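Local coordinates for protein glycoside hydrolase family 5 (Aspergillus oryzae, PDB 6LA0) that hydrolyses rutinosides as a family 5 glycoside hydrolase and probably also removes glucose units from the ends of beta-1,3-glucans, at residues 21-26 with 331-336; 45-50 with 147-152; 86-91 with 127-132. All coordinates share one frame; numbering follows the deposited sequence.

Interaction 1. Residues 21-26 with 331-336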
loop_
_atom_site.group_PDB
_atom_site.type_symbol
_atom_site.label_atom_id
_atom_site.label_comp_id
_atom_site.label_asym_id
_atom_site.label_seq_id
_atom_site.Cartn_x
_atom_site.Cartn_y
_atom_site.Cartn_z
ATOM N N GLY A 21 3.314 3.079 -11.265
ATOM C CA GLY A 21 2.926 4.231 -10.473
ATOM C C GLY A 21 3.605 4.286 -9.124
ATOM O O GLY A 21 4.701 3.757 -8.930
ATOM N N VAL A 22 2.942 4.962 -8.185
ATOM C CA VAL A 22 3.469 5.154 -6.842
ATOM C C VAL A 22 2.361 4.933 -5.822
ATOM O O VAL A 22 1.172 4.976 -6.140
ATOM C CB VAL A 22 4.067 6.572 -6.662
ATOM C CG1 VAL A 22 5.152 6.833 -7.706
ATOM C CG2 VAL A 22 2.963 7.637 -6.717
ATOM N N ASN A 23 2.782 4.667 -4.588
ATOM C CA ASN A 23 1.933 4.805 -3.413
ATOM C C ASN A 23 1.889 6.263 -2.955
ATOM O O ASN A 23 2.861 7.009 -3.095
ATOM C CB ASN A 23 2.473 3.970 -2.255
ATOM C CG ASN A 23 2.207 2.513 -2.423
ATOM O OD1 ASN A 23 1.156 2.026 -2.022
ATOM N ND2 ASN A 23 3.155 1.799 -3.032
ATOM N N LEU A 24 0.756 6.657 -2.378
ATOM C CA LEU A 24 0.653 7.939 -1.686
ATOM C C LEU A 24 0.740 7.695 -0.179
ATOM O O LEU A 24 -0.213 7.896 0.589
ATOM C CB LEU A 24 -0.642 8.648 -2.067
ATOM C CG LEU A 24 -0.858 8.952 -3.546
ATOM C CD1 LEU A 24 -2.100 9.836 -3.693
ATOM C CD2 LEU A 24 0.376 9.625 -4.153
ATOM N N GLY A 25 1.918 7.249 0.241
ATOM C CA GLY A 25 2.133 6.932 1.637
ATOM C C GLY A 25 2.293 8.177 2.491
ATOM O O GLY A 25 2.604 9.271 2.011
ATOM N N GLY A 26 2.055 7.996 3.790
ATOM C CA GLY A 26 2.206 9.065 4.762
ATOM C C GLY A 26 1.173 10.170 4.689
ATOM O O GLY A 26 1.333 11.182 5.375
ATOM N N CYS A 331 4.007 -0.292 -7.984
ATOM C CA CYS A 331 3.864 1.023 -7.354
ATOM C C CYS A 331 5.018 1.226 -6.383
ATOM O O CYS A 331 5.170 0.453 -5.433
ATOM C CB CYS A 331 2.539 1.151 -6.589
ATOM S SG CYS A 331 1.089 1.468 -7.632
ATOM N N TYR A 332 5.784 2.294 -6.569
ATOM C CA TYR A 332 6.908 2.543 -5.674
ATOM C C TYR A 332 6.422 3.044 -4.316
ATOM O O TYR A 332 5.421 3.755 -4.217
ATOM C CB TYR A 332 7.870 3.564 -6.304
ATOM C CG TYR A 332 9.261 3.558 -5.708
ATOM C CD1 TYR A 332 10.253 2.693 -6.199
ATOM C CD2 TYR A 332 9.595 4.414 -4.666
ATOM C CE1 TYR A 332 11.536 2.685 -5.645
ATOM C CE2 TYR A 332 10.884 4.415 -4.110
ATOM C CZ TYR A 332 11.841 3.547 -4.601
ATOM O OH TYR A 332 13.106 3.563 -4.030
ATOM N N TRP A 333 7.149 2.665 -3.256
ATOM C CA TRP A 333 6.956 3.243 -1.927
ATOM C C TRP A 333 8.111 4.208 -1.659
ATOM O O TRP A 333 9.224 3.766 -1.373
ATOM C CB TRP A 333 6.904 2.167 -0.839
ATOM C CG TRP A 333 6.427 2.740 0.465
ATOM C CD1 TRP A 333 7.177 3.416 1.397
ATOM C CD2 TRP A 333 5.081 2.743 0.960
ATOM N NE1 TRP A 333 6.376 3.821 2.443
ATOM C CE2 TRP A 333 5.090 3.418 2.201
ATOM C CE3 TRP A 333 3.866 2.232 0.478
ATOM C CZ2 TRP A 333 3.942 3.596 2.961
ATOM C CZ3 TRP A 333 2.721 2.409 1.244
ATOM C CH2 TRP A 333 2.771 3.091 2.471
ATOM N N THR A 334 7.856 5.521 -1.713
ATOM C CA THR A 334 6.540 6.147 -1.829
ATOM C C THR A 334 6.730 7.470 -2.604
ATOM O O THR A 334 7.857 7.812 -2.957
ATOM C CB THR A 334 5.932 6.406 -0.438
ATOM O OG1 THR A 334 4.670 7.075 -0.561
ATOM C CG2 THR A 334 6.902 7.248 0.407
ATOM N N ALA A 335 5.647 8.198 -2.889
ATOM C CA ALA A 335 5.750 9.362 -3.774
ATOM C C ALA A 335 6.667 10.437 -3.198
ATOM O O ALA A 335 7.533 10.981 -3.906
ATOM C CB ALA A 335 4.363 9.939 -4.054
ATOM N N LYS A 336 6.465 10.787 -1.918
ATOM C CA LYS A 336 7.256 11.793 -1.210
ATOM C C LYS A 336 7.710 11.244 0.140
ATOM O O LYS A 336 6.920 10.644 0.877
ATOM C CB LYS A 336 6.443 13.082 -0.999
ATOM C CG LYS A 336 5.950 13.708 -2.294
ATOM C CD LYS A 336 5.114 14.948 -2.028
ATOM C CE LYS A 336 5.975 16.200 -2.004
ATOM N NZ LYS A 336 5.152 17.469 -1.897
HETATM O O HOH W 1 4.617 9.610 0.245
#
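The parallel barrel strands 19-23 and 329-332 meet where G21 and V22 run beside C331 and Y332, the first strand of the TIM barrel thereby closing on the last. Y332 bonds to the two residues that flank V22, the pattern of parallel strands: its N donates to G21 O (3.0 Å), and its O receives N23 N at 2.8 Å in a practically straight bond. A weak bond from N23 ND2 reaches the same Y332 O, while that amide has a further acceptor in G297 O and its OD1 takes R89 NH1. With CG anti to the carbonyl carbon (chi1 -75°), the N23 side chain reaches across to the W333 indole, N23 CG lying 3.4 Å from W333 CE3 and the amide and ring planes 49° apart.

The hydrogen bonding continues past a cis peptide between W333 and T334. A335 N donates to N23 O (3.0 Å), and G25 N donates to T334 OG1 at 2.9 Å. OG1 in turn gives its proton to a water that donates to G25 O and K336 O, bridging the two segments. G25 CA approaches the indole at W333 CH2, 4.0 Å away. On the V22 side, V22 CG2 packs on A335 CB at 3.8 Å, with L24 CD2 also touching that methyl.

A non-proline cis peptide following a tryptophan near the C-terminal end of the last strand is a known feature of family 5 and related (beta/alpha)8 glycosidases.

Interaction 2. Residues 45-50 with 147-152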
loop_
_atom_site.group_PDB
_atom_site.type_symbol
_atom_site.label_atom_id
_atom_site.label_comp_id
_atom_site.label_asym_id
_atom_site.label_seq_id
_atom_site.Cartn_x
_atom_site.Cartn_y
_atom_site.Cartn_z
ATOM N N GLY A 45 6.551 11.102 21.208
ATOM C CA GLY A 45 7.276 9.898 21.534
ATOM C C GLY A 45 6.594 8.605 21.136
ATOM O O GLY A 45 7.212 7.535 21.256
ATOM N N ALA A 46 5.351 8.663 20.662
ATOM C CA ALA A 46 4.653 7.452 20.266
ATOM C C ALA A 46 5.263 6.885 18.992
ATOM O O ALA A 46 5.874 7.598 18.190
ATOM C CB ALA A 46 3.164 7.723 20.049
ATOM N N ASP A 47 5.090 5.581 18.804
ATOM C CA ASP A 47 5.613 4.929 17.613
ATOM C C ASP A 47 4.529 4.554 16.607
ATOM O O ASP A 47 4.853 4.004 15.552
ATOM C CB ASP A 47 6.454 3.700 18.003
ATOM C CG ASP A 47 5.626 2.537 18.557
ATOM O OD1 ASP A 47 4.378 2.602 18.592
ATOM O OD2 ASP A 47 6.247 1.527 18.963
ATOM N N ASP A 48 3.257 4.837 16.893
ATOM C CA ASP A 48 2.171 4.535 15.963
ATOM C C ASP A 48 1.248 5.739 15.809
ATOM O O ASP A 48 1.244 6.649 16.641
ATOM C CB ASP A 48 1.343 3.304 16.401
ATOM C CG ASP A 48 0.912 3.340 17.854
ATOM O OD1 ASP A 48 1.114 4.364 18.543
ATOM O OD2 ASP A 48 0.361 2.305 18.313
ATOM N N GLU A 49 0.470 5.745 14.715
ATOM C CA GLU A 49 -0.543 6.790 14.537
ATOM C C GLU A 49 -1.517 6.807 15.715
ATOM O O GLU A 49 -1.909 7.879 16.195
ATOM C CB GLU A 49 -1.306 6.599 13.208
ATOM C CG GLU A 49 -2.565 7.503 13.057
ATOM C CD GLU A 49 -3.232 7.486 11.661
ATOM O OE1 GLU A 49 -2.730 6.814 10.738
ATOM O OE2 GLU A 49 -4.284 8.146 11.485
ATOM N N TRP A 50 -1.907 5.621 16.198
ATOM C CA TRP A 50 -2.801 5.504 17.350
ATOM C C TRP A 50 -2.309 6.334 18.539
ATOM O O TRP A 50 -3.062 7.134 19.115
ATOM C CB TRP A 50 -2.931 4.017 17.712
ATOM C CG TRP A 50 -3.833 3.649 18.879
ATOM C CD1 TRP A 50 -3.603 3.888 20.208
ATOM C CD2 TRP A 50 -5.070 2.910 18.816
ATOM N NE1 TRP A 50 -4.632 3.373 20.967
ATOM C CE2 TRP A 50 -5.541 2.766 20.137
ATOM C CE3 TRP A 50 -5.826 2.371 17.770
ATOM C CZ2 TRP A 50 -6.737 2.102 20.442
ATOM C CZ3 TRP A 50 -7.019 1.701 18.075
ATOM C CH2 TRP A 50 -7.461 1.580 19.397
ATOM N N GLU A 147 -3.340 -1.276 12.701
ATOM C CA GLU A 147 -4.230 -0.465 13.547
ATOM C C GLU A 147 -3.406 0.304 14.579
ATOM O O GLU A 147 -3.548 1.526 14.735
ATOM C CB GLU A 147 -5.285 -1.302 14.288
ATOM C CG GLU A 147 -6.117 -0.473 15.285
ATOM C CD GLU A 147 -7.193 -1.289 16.005
ATOM O OE1 GLU A 147 -6.847 -2.096 16.894
ATOM O OE2 GLU A 147 -8.388 -1.120 15.681
ATOM N N ALA A 148 -2.565 -0.419 15.311
ATOM C CA ALA A 148 -1.773 0.153 16.394
ATOM C C ALA A 148 -0.705 -0.858 16.785
ATOM O O ALA A 148 -0.882 -2.060 16.583
ATOM C CB ALA A 148 -2.647 0.495 17.607
ATOM N N SER A 149 0.404 -0.357 17.332
ATOM C CA SER A 149 1.471 -1.235 17.808
ATOM C C SER A 149 0.912 -2.219 18.827
ATOM O O SER A 149 0.179 -1.829 19.739
ATOM C CB SER A 149 2.604 -0.421 18.454
ATOM O OG SER A 149 3.331 0.343 17.513
ATOM N N GLY A 150 1.251 -3.496 18.666
ATOM C CA GLY A 150 0.831 -4.514 19.613
ATOM C C GLY A 150 -0.603 -4.991 19.510
ATOM O O GLY A 150 -1.054 -5.714 20.406
ATOM N N HIS A 151 -1.338 -4.621 18.457
ATOM C CA HIS A 151 -2.724 -5.046 18.271
ATOM C C HIS A 151 -2.792 -6.170 17.236
ATOM O O HIS A 151 -2.459 -5.961 16.063
ATOM C CB HIS A 151 -3.601 -3.871 17.829
ATOM C CG HIS A 151 -3.890 -2.876 18.913
ATOM N ND1 HIS A 151 -5.083 -2.184 18.987
ATOM C CD2 HIS A 151 -3.139 -2.448 19.955
ATOM C CE1 HIS A 151 -5.051 -1.369 20.029
ATOM N NE2 HIS A 151 -3.882 -1.509 20.632
ATOM N N TRP A 152 -3.217 -7.362 17.671
ATOM C CA TRP A 152 -3.562 -8.467 16.775
ATOM C C TRP A 152 -5.012 -8.907 16.955
ATOM O O TRP A 152 -5.347 -10.055 16.638
ATOM C CB TRP A 152 -2.657 -9.682 17.003
ATOM C CG TRP A 152 -1.278 -9.626 16.471
ATOM C CD1 TRP A 152 -0.847 -10.061 15.248
ATOM C CD2 TRP A 152 -0.113 -9.189 17.176
ATOM N NE1 TRP A 152 0.517 -9.884 15.139
ATOM C CE2 TRP A 152 0.988 -9.349 16.309
ATOM C CE3 TRP A 152 0.105 -8.656 18.451
ATOM C CZ2 TRP A 152 2.280 -8.994 16.675
ATOM C CZ3 TRP A 152 1.386 -8.310 18.813
ATOM C CH2 TRP A 152 2.460 -8.484 17.930
HETATM O O HOH W 2 -0.322 1.131 20.434
HETATM O O HOH W 3 -1.700 3.352 14.100
#
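W50, in the first turn of helix 49-56, packs against A148 and H151, joining the start of that helix to the loop that follows strand 128-133 of the TIM barrel. From W50 CB, which meets A148 CB at 3.5 Å, the side chain sets out with CG anti to the backbone N (chi1 -179°). CG and CD2 remain against the same alanine methyl, and CE3 touches both that methyl and E147 CG. Farther out, W50 CZ3 runs alongside the glutamate, 3.6 Å from E147 CD. At the tip, CH2 and CZ2 receive H151 CE1 over one face of the indole, in a T-shaped stack with ring centres 4.8 Å apart and planes at 61°.

The imidazole is fixed in this pose by H151 ND1, which donates to E147 OE1 at 2.7 Å close to the ring plane, while A148 CB sits 3.7 Å above the plane of the imidazole, over its centre. E147 OE2 is taken by Y94 OH and G138 N. A type II turn from A148 to H151 brings the methyl and the imidazole together.

Beside the aromatic pair, D48 is the N-cap of the helix: its OD1 accepts G51 N, and D48 OD2 offers its anti lone pair to S149 N at 2.8 Å. The same serine's OG donates to D47 OD1 at 2.7 Å, approaching from above the carboxylate, 45° out of its plane.

Interaction 3. Residues 86-91 with 127-132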
loop_
_atom_site.group_PDB
_atom_site.type_symbol
_atom_site.label_atom_id
_atom_site.label_comp_id
_atom_site.label_asym_id
_atom_site.label_seq_id
_atom_site.Cartn_x
_atom_site.Cartn_y
_atom_site.Cartn_z
ATOM N N GLY A 86 0.678 5.993 -14.202
ATOM C CA GLY A 86 -0.645 5.578 -14.612
ATOM C C GLY A 86 -1.499 4.940 -13.529
ATOM O O GLY A 86 -2.641 4.565 -13.802
ATOM N N VAL A 87 -0.971 4.807 -12.312
ATOM C CA VAL A 87 -1.705 4.177 -11.216
ATOM C C VAL A 87 -1.249 4.785 -9.893
ATOM O O VAL A 87 -0.059 5.040 -9.680
ATOM C CB VAL A 87 -1.537 2.637 -11.229
ATOM C CG1 VAL A 87 -0.071 2.255 -11.107
ATOM C CG2 VAL A 87 -2.324 2.011 -10.089
ATOM N N LEU A 88 -2.214 5.040 -9.013
ATOM C CA LEU A 88 -1.958 5.529 -7.662
ATOM C C LEU A 88 -2.517 4.516 -6.674
ATOM O O LEU A 88 -3.707 4.184 -6.732
ATOM C CB LEU A 88 -2.598 6.904 -7.426
ATOM C CG LEU A 88 -2.159 8.072 -8.317
ATOM C CD1 LEU A 88 -3.039 9.284 -8.067
ATOM C CD2 LEU A 88 -0.682 8.409 -8.104
ATOM N N ARG A 89 -1.662 4.014 -5.781
ATOM C CA ARG A 89 -2.106 3.227 -4.636
ATOM C C ARG A 89 -2.197 4.158 -3.434
ATOM O O ARG A 89 -1.209 4.805 -3.071
ATOM C CB ARG A 89 -1.162 2.066 -4.332
ATOM C CG ARG A 89 -1.657 1.154 -3.199
ATOM C CD ARG A 89 -0.844 -0.148 -3.171
ATOM N NE ARG A 89 -1.245 -1.091 -2.119
ATOM C CZ ARG A 89 -0.595 -1.266 -0.972
ATOM N NH1 ARG A 89 0.470 -0.537 -0.699
ATOM N NH2 ARG A 89 -1.008 -2.174 -0.088
ATOM N N ILE A 90 -3.369 4.211 -2.816
ATOM C CA ILE A 90 -3.675 5.185 -1.777
ATOM C C ILE A 90 -4.054 4.434 -0.505
ATOM O O ILE A 90 -5.195 3.992 -0.346
ATOM C CB ILE A 90 -4.798 6.138 -2.221
ATOM C CG1 ILE A 90 -4.542 6.599 -3.663
ATOM C CG2 ILE A 90 -4.928 7.319 -1.240
ATOM C CD1 ILE A 90 -5.458 7.708 -4.141
ATOM N N PRO A 91 -3.120 4.268 0.427
ATOM C CA PRO A 91 -3.465 3.673 1.724
ATOM C C PRO A 91 -4.365 4.585 2.557
ATOM O O PRO A 91 -4.141 5.795 2.655
ATOM C CB PRO A 91 -2.094 3.482 2.397
ATOM C CG PRO A 91 -1.131 3.397 1.255
ATOM C CD PRO A 91 -1.660 4.368 0.240
ATOM N N MET A 127 -5.666 8.173 -14.737
ATOM C CA MET A 127 -5.015 7.195 -13.879
ATOM C C MET A 127 -6.021 6.215 -13.287
ATOM O O MET A 127 -7.219 6.507 -13.172
ATOM C CB MET A 127 -4.250 7.886 -12.748
ATOM C CG MET A 127 -3.190 8.895 -13.211
ATOM S SD MET A 127 -2.136 9.440 -11.860
ATOM C CE MET A 127 -1.295 10.821 -12.632
ATOM N N HIS A 128 -5.516 5.037 -12.917
ATOM C CA HIS A 128 -6.274 4.050 -12.157
ATOM C C HIS A 128 -5.958 4.215 -10.678
ATOM O O HIS A 128 -4.828 4.552 -10.317
ATOM C CB HIS A 128 -5.919 2.631 -12.611
ATOM C CG HIS A 128 -6.844 1.571 -12.092
ATOM N ND1 HIS A 128 -8.065 1.302 -12.671
ATOM C CD2 HIS A 128 -6.710 0.693 -11.068
ATOM C CE1 HIS A 128 -8.653 0.312 -12.017
ATOM N NE2 HIS A 128 -7.855 -0.073 -11.036
ATOM N N ILE A 129 -6.954 3.972 -9.820
ATOM C CA ILE A 129 -6.827 4.181 -8.374
ATOM C C ILE A 129 -7.037 2.853 -7.649
ATOM O O ILE A 129 -8.087 2.219 -7.799
ATOM C CB ILE A 129 -7.831 5.225 -7.848
ATOM C CG1 ILE A 129 -7.752 6.542 -8.638
ATOM C CG2 ILE A 129 -7.600 5.461 -6.354
ATOM C CD1 ILE A 129 -6.447 7.291 -8.462
ATOM N N ILE A 130 -6.052 2.463 -6.833
ATOM C CA ILE A 130 -6.164 1.355 -5.886
ATOM C C ILE A 130 -6.491 1.967 -4.523
ATOM O O ILE A 130 -5.669 2.684 -3.938
ATOM C CB ILE A 130 -4.871 0.521 -5.827
ATOM C CG1 ILE A 130 -4.629 -0.252 -7.128
ATOM C CG2 ILE A 130 -4.913 -0.491 -4.679
ATOM C CD1 ILE A 130 -3.186 -0.733 -7.289
ATOM N N VAL A 131 -7.695 1.712 -4.018
ATOM C CA VAL A 131 -8.082 2.193 -2.699
ATOM C C VAL A 131 -7.711 1.088 -1.715
ATOM O O VAL A 131 -8.264 -0.015 -1.773
ATOM C CB VAL A 131 -9.573 2.547 -2.640
ATOM C CG1 VAL A 131 -9.944 3.060 -1.261
ATOM C CG2 VAL A 131 -9.916 3.591 -3.693
ATOM N N ASP A 132 -6.744 1.365 -0.838
ATOM C CA ASP A 132 -6.165 0.351 0.037
ATOM C C ASP A 132 -6.659 0.593 1.461
ATOM O O ASP A 132 -6.517 1.696 1.989
ATOM C CB ASP A 132 -4.631 0.377 -0.073
ATOM C CG ASP A 132 -3.921 -0.161 1.164
ATOM O OD1 ASP A 132 -4.272 -1.246 1.652
ATOM O OD2 ASP A 132 -2.982 0.500 1.649
#
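I130 N donates to L88 O at 2.9 Å, the shortest of five backbone bonds that alternate between strands 87-91 and 128-132, from H128 N to G86 O at one end to D132 N with I90 O at the other. The strands run parallel in the barrel sheet as the two strands of a beta-alpha-beta crossover through helix 110-125.

On the face bearing R89, I130 CG2 lies against R89 CG, in the aliphatic part of the arginine, at 3.9 Å, and I130 CD1 touches V87 CG2. Farther along this face the D132 carboxylate lies over one face of the guanidinium, the planes only 15° apart, with R89 NH2 in a long salt bridge to D132 OD2 (3.8 Å). D132 OD2 accepts H134 ND1 and also comes within 3.2 Å of P91 CB. The opposite face is apolar: M127 SD meets L88 CG at 3.8 Å, I129 CD1 reaches L88 CD1, and I129 CG2 contacts I90 CD1, under the cover of helices 74-81 and 110-125.

R89 NE forms a salt bridge with E187, NH1 one with E298, and NH2 a hydrogen bond with N190. No N-H points at the stacked D132 oxygen, so the attraction there is electrostatic, whereas the bonds to E187, E298 and N190 would set the orientation of the guanidinium.

How the interactions relate
Interactions 1 and 3 belong to the same parallel barrel sheet, their centres 10 Å apart. Strands 19-23 and 87-92 are neighbours in it, and L24 N lies 2.8 Å from R89 O, a probable hydrogen bond. The N23 OD1 to R89 NH1 distance is 3.0 Å. C331 SG packs on V87 CG1 at 3.7 Å. R89 thus connects the two contacts inside the barrel. Interaction 2 lies farther out, its centre 21 Å from interaction 1 and 25 Å from interaction 3; nearest atoms are about 8 Å away in both cases. In family 5 enzymes the active site lies at the C-terminal strand ends, near where R89 meets E187 and E298; the 147-152 loop follows the strand of D132.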